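Local coordinates for protein cysteine synthase 3 (PDB 6KR5) that catalyses the last step of cysteine synthesis, replacing the acetate of O-acetyl-L-serine with sulfide with the help of pyridoxal-5'-phosphate, at residues V32-S37 with T326-L331; N105-S110 with P137-K142; G210-A215 with V250-T255. All blocks are in the same frame, centred on the assembly; numbering follows the deposited sequence.

Interaction 1: V32-S37 with T326-L331; sequences VTDHPS and TKQQVL
Two bonds grip K327 NZ: one to D34 OD2 at 3.0 Å, a salt bridge, and one to the backbone oxygen of G31. Both acceptors belong to the loop that runs between strands 26-28 and 43-48, so the first turn of the C-terminal helix 327-335 is tied to that loop. T326 starts this helix with a capping box. Its OG1 accepts from Q329 N, while Q329 OE1 accepts from T326 N, the donor lying above the carbonyl plane. The lysine chain leaves with CG anti to its backbone N and bends at chi3 (98°), so that it crosses the side chain of D34 at about a right angle and brings NZ to OD2. The carboxylate answers with the anti lone pair of OD2. D34 itself is the centre of an inverse gamma turn.

The next residue, H35, is held at both ring nitrogens. ND1 accepts from S37 N at 3.2 Å and pairs with S37 OG at 2.9 Å, whereas NE2 is bonded to OD1 of D332, the residue after L331 in the same helix. These partners should fix the rotation of the imidazole, and P36 CD lies over one of its faces, offset toward the rim. H35 CD2 meets L331 CB at 3.7 Å, the two side chains sliding past each other in opposite directions. L331 completes the contact on the apolar side, its CD2 4.2 Å from V32 CB. Its CD1 methyl is 3.6 Å from D34 O. The same methyl lies 3.7 Å from V32 O, a buried carbonyl oxygen with no polar partner in the model.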
loop_
_atom_site.group_PDB
_atom_site.type_symbol
_atom_site.label_atom_id
_atom_site.label_comp_id
_atom_site.label_asym_id
_atom_site.label_seq_id
_atom_site.Cartn_x
_atom_site.Cartn_y
_atom_site.Cartn_z
ATOM N N VAL B 32 3.659 2.372 21.204
ATOM C CA VAL B 32 5.084 2.566 21.462
ATOM C C VAL B 32 5.387 3.864 22.192
ATOM O O VAL B 32 6.544 4.086 22.565
ATOM C CB VAL B 32 5.918 2.503 20.164
ATOM C CG1 VAL B 32 5.828 1.116 19.551
ATOM C CG2 VAL B 32 5.508 3.599 19.168
ATOM N N THR B 33 4.388 4.723 22.427
ATOM C CA THR B 33 4.578 5.917 23.243
ATOM C C THR B 33 4.266 5.666 24.710
ATOM O O THR B 33 4.453 6.571 25.531
ATOM C CB THR B 33 3.709 7.076 22.738
ATOM O OG1 THR B 33 2.324 6.747 22.916
ATOM C CG2 THR B 33 3.997 7.366 21.265
ATOM N N ASP B 34 3.807 4.456 25.039
ATOM C CA ASP B 34 3.451 4.027 26.392
ATOM C C ASP B 34 4.742 3.670 27.126
ATOM O O ASP B 34 5.127 2.506 27.260
ATOM C CB ASP B 34 2.482 2.851 26.310
ATOM C CG ASP B 34 2.086 2.293 27.666
ATOM O OD1 ASP B 34 2.154 3.017 28.683
ATOM O OD2 ASP B 34 1.704 1.104 27.691
ATOM N N HIS B 35 5.432 4.709 27.599
ATOM C CA HIS B 35 6.714 4.555 28.270
ATOM C C HIS B 35 6.907 5.718 29.230
ATOM O O HIS B 35 6.551 6.852 28.890
ATOM C CB HIS B 35 7.881 4.508 27.277
ATOM C CG HIS B 35 9.165 4.035 27.884
ATOM N ND1 HIS B 35 10.149 4.898 28.314
ATOM C CD2 HIS B 35 9.617 2.787 28.148
ATOM C CE1 HIS B 35 11.158 4.200 28.805
ATOM N NE2 HIS B 35 10.860 2.917 28.717
ATOM N N PRO B 36 7.462 5.476 30.422
ATOM C CA PRO B 36 7.610 6.567 31.399
ATOM C C PRO B 36 8.414 7.751 30.899
ATOM O O PRO B 36 8.213 8.865 31.399
ATOM C CB PRO B 36 8.309 5.879 32.581
ATOM C CG PRO B 36 7.895 4.450 32.475
ATOM C CD PRO B 36 7.795 4.162 30.999
ATOM N N SER B 37 9.314 7.554 29.930
ATOM C CA SER B 37 10.126 8.653 29.432
ATOM C C SER B 37 9.305 9.696 28.681
ATOM O O SER B 37 9.777 10.823 28.508
ATOM C CB SER B 37 11.225 8.113 28.519
ATOM O OG SER B 37 10.648 7.555 27.352
ATOM N N THR B 326 8.682 -8.550 26.515
ATOM C CA THR B 326 7.422 -7.832 26.527
ATOM C C THR B 326 7.598 -6.452 25.915
ATOM O O THR B 326 8.717 -5.987 25.671
ATOM C CB THR B 326 6.914 -7.667 27.958
ATOM O OG1 THR B 326 7.851 -6.847 28.666
ATOM C CG2 THR B 326 6.794 -9.011 28.646
ATOM N N LYS B 327 6.472 -5.767 25.695
ATOM C CA LYS B 327 6.553 -4.397 25.195
ATOM C C LYS B 327 7.432 -3.536 26.086
ATOM O O LYS B 327 8.272 -2.772 25.596
ATOM C CB LYS B 327 5.164 -3.767 25.081
ATOM C CG LYS B 327 5.245 -2.343 24.563
ATOM C CD LYS B 327 3.880 -1.755 24.238
ATOM C CE LYS B 327 3.374 -0.900 25.385
ATOM N NZ LYS B 327 2.049 -0.314 25.065
ATOM N N GLN B 328 7.286 -3.658 27.407
ATOM C CA GLN B 328 8.092 -2.797 28.260
ATOM C C GLN B 328 9.571 -3.147 28.163
ATOM O O GLN B 328 10.424 -2.252 28.171
ATOM C CB GLN B 328 7.600 -2.855 29.705
ATOM C CG GLN B 328 6.448 -1.884 29.960
ATOM C CD GLN B 328 6.718 -0.484 29.407
ATOM O OE1 GLN B 328 5.942 0.043 28.604
ATOM N NE2 GLN B 328 7.815 0.126 29.846
ATOM N N GLN B 329 9.901 -4.436 28.048
ATOM C CA GLN B 329 11.305 -4.789 27.877
ATOM C C GLN B 329 11.857 -4.200 26.590
ATOM O O GLN B 329 12.982 -3.689 26.562
ATOM C CB GLN B 329 11.487 -6.302 27.878
ATOM C CG GLN B 329 11.215 -6.925 29.247
ATOM C CD GLN B 329 11.464 -8.417 29.263
ATOM O OE1 GLN B 329 10.597 -9.213 28.876
ATOM N NE2 GLN B 329 12.652 -8.808 29.720
ATOM N N VAL B 330 11.079 -4.274 25.511
ATOM C CA VAL B 330 11.553 -3.756 24.232
ATOM C C VAL B 330 11.695 -2.244 24.288
ATOM O O VAL B 330 12.710 -1.691 23.854
ATOM C CB VAL B 330 10.614 -4.195 23.092
ATOM C CG1 VAL B 330 10.965 -3.443 21.818
ATOM C CG2 VAL B 330 10.744 -5.681 22.859
ATOM N N LEU B 331 10.683 -1.545 24.810
ATOM C CA LEU B 331 10.765 -0.086 24.843
ATOM C C LEU B 331 11.852 0.391 25.799
ATOM O O LEU B 331 12.537 1.377 25.515
ATOM C CB LEU B 331 9.420 0.520 25.220
ATOM C CG LEU B 331 8.326 0.356 24.164
ATOM C CD1 LEU B 331 7.067 1.054 24.633
ATOM C CD2 LEU B 331 8.775 0.915 22.824
#

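Interaction 2: N105-S110 with P137-K142; sequences NIVMPS and PGAIAK
Apolar contacts carry this pairing, and most of them converge on the methyl group of A139, which points from helix 135-149 at strand 104-109. A139 CB lies 3.8 Å from P109 CD and 4.0 Å from M108 CA, so it rests on the end of the strand where M108 turns its own side chain to the other face. V107 makes the second contact. With CG1 anti to its backbone N (chi1 -171°), that methyl reaches the helix backbone and comes to 3.4 Å from A139 O. One turn on, K142 adds its aliphatic root: K142 CB is 4.1 Å from V107 CG1, the chain crossing the valine at about a right angle before its bend at chi2 leads the end away.

No hydrogen bond joins the two segments. The strand's backbone bonds go instead to its neighbours 80-84 and 126-130, while helix 114-122 covers the face bearing I106 and M108. The axes of strand 105-109 and helix 137-142 pass 6.9 Å apart and run roughly antiparallel, at 149°. This is a three-layer alpha/beta sandwich, with helix 135-149 as the connection of a beta-alpha-beta crossover from strand 126-130 to strand 154-156, passing over strand 104-109 on the way.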
loop_
_atom_site.group_PDB
_atom_site.type_symbol
_atom_site.label_atom_id
_atom_site.label_comp_id
_atom_site.label_asym_id
_atom_site.label_seq_id
_atom_site.Cartn_x
_atom_site.Cartn_y
_atom_site.Cartn_z
ATOM N N ASN B 105 14.241 4.719 -18.134
ATOM C CA ASN B 105 15.392 3.831 -18.049
ATOM C C ASN B 105 15.939 3.854 -16.626
ATOM O O ASN B 105 16.261 4.922 -16.109
ATOM C CB ASN B 105 16.485 4.263 -19.031
ATOM C CG ASN B 105 15.995 4.305 -20.461
ATOM O OD1 ASN B 105 15.953 3.282 -21.144
ATOM N ND2 ASN B 105 15.611 5.494 -20.922
ATOM N N ILE B 106 16.039 2.685 -15.995
ATOM C CA ILE B 106 16.576 2.575 -14.641
ATOM C C ILE B 106 17.826 1.712 -14.679
ATOM O O ILE B 106 17.784 0.574 -15.165
ATOM C CB ILE B 106 15.550 1.965 -13.665
ATOM C CG1 ILE B 106 14.248 2.775 -13.654
ATOM C CG2 ILE B 106 16.176 1.798 -12.270
ATOM C CD1 ILE B 106 14.362 4.180 -13.154
ATOM N N VAL B 107 18.931 2.246 -14.154
ATOM C CA VAL B 107 20.210 1.546 -14.115
ATOM C C VAL B 107 20.423 1.004 -12.709
ATOM O O VAL B 107 20.338 1.757 -11.735
ATOM C CB VAL B 107 21.366 2.479 -14.513
ATOM C CG1 VAL B 107 22.638 1.677 -14.679
ATOM C CG2 VAL B 107 21.008 3.242 -15.785
ATOM N N MET B 108 20.714 -0.289 -12.602
ATOM C CA MET B 108 20.912 -0.935 -11.308
ATOM C C MET B 108 21.724 -2.208 -11.530
ATOM O O MET B 108 21.724 -2.760 -12.632
ATOM C CB MET B 108 19.566 -1.270 -10.652
ATOM C CG MET B 108 18.668 -2.077 -11.569
ATOM S SD MET B 108 16.971 -2.126 -10.992
ATOM C CE MET B 108 17.247 -2.573 -9.278
ATOM N N PRO B 109 22.417 -2.692 -10.491
ATOM C CA PRO B 109 23.105 -3.989 -10.638
ATOM C C PRO B 109 22.096 -5.119 -10.777
ATOM O O PRO B 109 21.019 -5.092 -10.177
ATOM C CB PRO B 109 23.909 -4.108 -9.334
ATOM C CG PRO B 109 23.936 -2.727 -8.756
ATOM C CD PRO B 109 22.645 -2.094 -9.176
ATOM N N SER B 110 22.459 -6.128 -11.584
ATOM C CA SER B 110 21.494 -7.147 -11.995
ATOM C C SER B 110 20.908 -7.904 -10.808
ATOM O O SER B 110 19.770 -8.385 -10.877
ATOM C CB SER B 110 22.148 -8.130 -12.967
ATOM O OG SER B 110 22.977 -9.058 -12.278
ATOM N N PRO B 137 28.969 0.542 -7.961
ATOM C CA PRO B 137 29.949 1.188 -8.850
ATOM C C PRO B 137 29.781 0.786 -10.306
ATOM O O PRO B 137 29.935 1.628 -11.198
ATOM C CB PRO B 137 31.292 0.725 -8.274
ATOM C CG PRO B 137 31.023 0.532 -6.837
ATOM C CD PRO B 137 29.619 -0.010 -6.755
ATOM N N GLY B 138 29.450 -0.480 -10.569
ATOM C CA GLY B 138 29.158 -0.883 -11.934
ATOM C C GLY B 138 27.922 -0.198 -12.489
ATOM O O GLY B 138 27.861 0.122 -13.679
ATOM N N ALA B 139 26.924 0.044 -11.634
ATOM C CA ALA B 139 25.718 0.729 -12.090
ATOM C C ALA B 139 25.996 2.199 -12.371
ATOM O O ALA B 139 25.554 2.731 -13.396
ATOM C CB ALA B 139 24.599 0.578 -11.059
ATOM N N ILE B 140 26.728 2.873 -11.476
ATOM C CA ILE B 140 27.119 4.258 -11.728
ATOM C C ILE B 140 27.940 4.348 -13.007
ATOM O O ILE B 140 27.736 5.248 -13.833
ATOM C CB ILE B 140 27.891 4.834 -10.524
ATOM C CG1 ILE B 140 27.013 4.857 -9.270
ATOM C CG2 ILE B 140 28.422 6.225 -10.852
ATOM C CD1 ILE B 140 26.137 6.094 -9.138
ATOM N N ALA B 141 28.869 3.406 -13.199
ATOM C CA ALA B 141 29.689 3.414 -14.408
ATOM C C ALA B 141 28.835 3.248 -15.659
ATOM O O ALA B 141 29.035 3.951 -16.657
ATOM C CB ALA B 141 30.749 2.316 -14.334
ATOM N N LYS B 142 27.875 2.320 -15.626
ATOM C CA LYS B 142 27.011 2.114 -16.784
ATOM C C LYS B 142 26.116 3.322 -17.022
ATOM O O LYS B 142 25.842 3.683 -18.172
ATOM C CB LYS B 142 26.172 0.848 -16.590
ATOM C CG LYS B 142 25.207 0.568 -17.729
ATOM C CD LYS B 142 25.952 0.289 -19.026
ATOM C CE LYS B 142 24.988 -0.044 -20.151
ATOM N NZ LYS B 142 25.677 -0.163 -21.468
#

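Interaction 3: G210-A215 with V250-T255; sequences GVKVVA and VVDEIT
Backbone hydrogen bonds join V213 and A215 to D252, E253 and T255, where strands 212-218 and 253-257 begin to pair. The straightest is T255 N to A215 O at 2.8 Å (167° at the hydrogen), received nearly along the C=O axis. A215 N in turn gives to E253 O at 2.9 Å. V213 O takes two donors in its carbonyl plane, D252 N at 2.9 Å and, more bent at 138°, E253 N at 3.3 Å. The CA groups of V214 and I254 add CA-H...O contacts to E253 O and A215 O.

D252 extends this ladder with its side chain. CG stands beside the backbone N, and OD2 accepts from V213 N at 2.8 Å through its anti lone pair. The same oxygen forms a salt bridge with K205 of helix 195-207, whose NZ also holds V250 O.

Parallel bridges pair V214 with E253 and A215 with I254 at the border of the larger, mixed sheet of this fold type II pyridoxal-phosphate enzyme; strand 253-257 is its outermost strand within the chain. Helix 195-207 packs against V213, helix 279-292 against V214 and T255.

Among the charged side chains, K212 stretches out fully extended and its NZ meets E253 OE1 at 3.1 Å, from 53° out of the carboxylate plane. K212 NZ also forms a salt bridge with E291, whose OE1 lies close to E253 OE1; the lysine probably offsets the repulsion between these like charges. K294 takes the other oxygen of E253. V214 lies alongside E253, pointing the same way, with CG2 3.5 Å from E253 OE1.

Apolar contacts centre on V251. Its CG2 faces V213 CG1, and its CG1, anti to the backbone N, reaches A215 CB at 3.8 Å.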
loop_
_atom_site.group_PDB
_atom_site.type_symbol
_atom_site.label_atom_id
_atom_site.label_comp_id
_atom_site.label_asym_id
_atom_site.label_seq_id
_atom_site.Cartn_x
_atom_site.Cartn_y
_atom_site.Cartn_z
ATOM N N GLY B 210 9.471 28.669 14.700
ATOM C CA GLY B 210 9.977 27.862 15.786
ATOM C C GLY B 210 9.886 26.364 15.606
ATOM O O GLY B 210 10.211 25.632 16.545
ATOM N N VAL B 211 9.446 25.875 14.442
ATOM C CA VAL B 211 9.398 24.433 14.223
ATOM C C VAL B 211 10.824 23.902 14.198
ATOM O O VAL B 211 11.690 24.447 13.501
ATOM C CB VAL B 211 8.648 24.100 12.922
ATOM C CG1 VAL B 211 8.878 22.637 12.516
ATOM C CG2 VAL B 211 7.166 24.372 13.083
ATOM N N LYS B 212 11.076 22.860 14.985
ATOM C CA LYS B 212 12.378 22.211 15.049
ATOM C C LYS B 212 12.447 21.116 13.990
ATOM O O LYS B 212 11.523 20.310 13.869
ATOM C CB LYS B 212 12.604 21.622 16.442
ATOM C CG LYS B 212 13.959 20.975 16.638
ATOM C CD LYS B 212 14.085 20.366 18.032
ATOM C CE LYS B 212 15.488 19.821 18.270
ATOM N NZ LYS B 212 15.590 19.184 19.622
ATOM N N VAL B 213 13.535 21.096 13.227
ATOM C CA VAL B 213 13.740 20.124 12.156
ATOM C C VAL B 213 14.792 19.120 12.611
ATOM O O VAL B 213 15.938 19.495 12.886
ATOM C CB VAL B 213 14.157 20.821 10.856
ATOM C CG1 VAL B 213 14.524 19.783 9.799
ATOM C CG2 VAL B 213 13.022 21.717 10.376
ATOM N N VAL B 214 14.414 17.844 12.672
ATOM C CA VAL B 214 15.307 16.783 13.127
ATOM C C VAL B 214 15.602 15.859 11.950
ATOM O O VAL B 214 14.692 15.215 11.417
ATOM C CB VAL B 214 14.691 16.000 14.295
ATOM C CG1 VAL B 214 15.601 14.851 14.714
ATOM C CG2 VAL B 214 14.414 16.934 15.481
ATOM N N ALA B 215 16.872 15.775 11.558
ATOM C CA ALA B 215 17.310 14.847 10.523
ATOM C C ALA B 215 17.840 13.573 11.171
ATOM O O ALA B 215 18.514 13.633 12.201
ATOM C CB ALA B 215 18.398 15.483 9.653
ATOM N N VAL B 250 18.920 24.538 7.568
ATOM C CA VAL B 250 17.511 24.204 7.792
ATOM C C VAL B 250 17.340 23.226 8.942
ATOM O O VAL B 250 16.253 23.149 9.545
ATOM C CB VAL B 250 16.910 23.621 6.497
ATOM C CG1 VAL B 250 15.429 23.233 6.653
ATOM C CG2 VAL B 250 17.065 24.607 5.362
ATOM N N VAL B 251 18.384 22.471 9.263
ATOM C CA VAL B 251 18.296 21.357 10.202
ATOM C C VAL B 251 18.767 21.811 11.577
ATOM O O VAL B 251 19.846 22.401 11.710
ATOM C CB VAL B 251 19.127 20.164 9.704
ATOM C CG1 VAL B 251 19.133 19.040 10.727
ATOM C CG2 VAL B 251 18.603 19.690 8.349
ATOM N N ASP B 252 17.975 21.511 12.601
ATOM C CA ASP B 252 18.291 21.917 13.963
ATOM C C ASP B 252 18.995 20.844 14.777
ATOM O O ASP B 252 19.699 21.177 15.741
ATOM C CB ASP B 252 17.008 22.324 14.684
ATOM C CG ASP B 252 16.355 23.497 14.030
ATOM O OD1 ASP B 252 17.021 24.550 13.952
ATOM O OD2 ASP B 252 15.209 23.358 13.550
ATOM N N GLU B 253 18.832 19.577 14.418
ATOM C CA GLU B 253 19.415 18.477 15.172
ATOM C C GLU B 253 19.566 17.292 14.234
ATOM O O GLU B 253 18.677 17.031 13.416
ATOM C CB GLU B 253 18.539 18.097 16.374
ATOM C CG GLU B 253 18.995 16.853 17.133
ATOM C CD GLU B 253 17.961 16.363 18.133
ATOM O OE1 GLU B 253 16.793 16.803 18.047
ATOM O OE2 GLU B 253 18.315 15.534 18.999
ATOM N N ILE B 254 20.695 16.600 14.340
ATOM C CA ILE B 254 20.911 15.334 13.646
ATOM C C ILE B 254 20.917 14.226 14.688
ATOM O O ILE B 254 21.720 14.254 15.629
ATOM C CB ILE B 254 22.223 15.335 12.850
ATOM C CG1 ILE B 254 22.259 16.516 11.877
ATOM C CG2 ILE B 254 22.396 14.002 12.127
ATOM C CD1 ILE B 254 23.665 16.956 11.482
ATOM N N THR B 255 20.040 13.238 14.521
ATOM C CA THR B 255 19.974 12.121 15.456
ATOM C C THR B 255 20.399 10.843 14.755
ATOM O O THR B 255 19.677 10.364 13.869
ATOM C CB THR B 255 18.566 11.971 16.027
ATOM O OG1 THR B 255 18.218 13.170 16.730
ATOM C CG2 THR B 255 18.500 10.789 16.992
#

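Overall arrangement
Interaction 2 packs helix 135-149 on a strand of the smaller, parallel sheet, whereas interaction 3 joins two strands of the larger mixed sheet; their centres are about 33 Å apart, and 2 closes along the chain before 3 opens. Interaction 1 encloses both in sequence, bringing the C-terminal helix 327-335 back to a loop near the chain's start. Its centre is about 43 Å from that of interaction 2, across the chain's centre, and about 25 Å from that of interaction 3, with which it shares helix 279-292 as a neighbour. The cofactor is about 9 Å from the A215 side chain and about 13 Å from that of M108, consistent with a fold type II cofactor cleft between two alpha/beta domains.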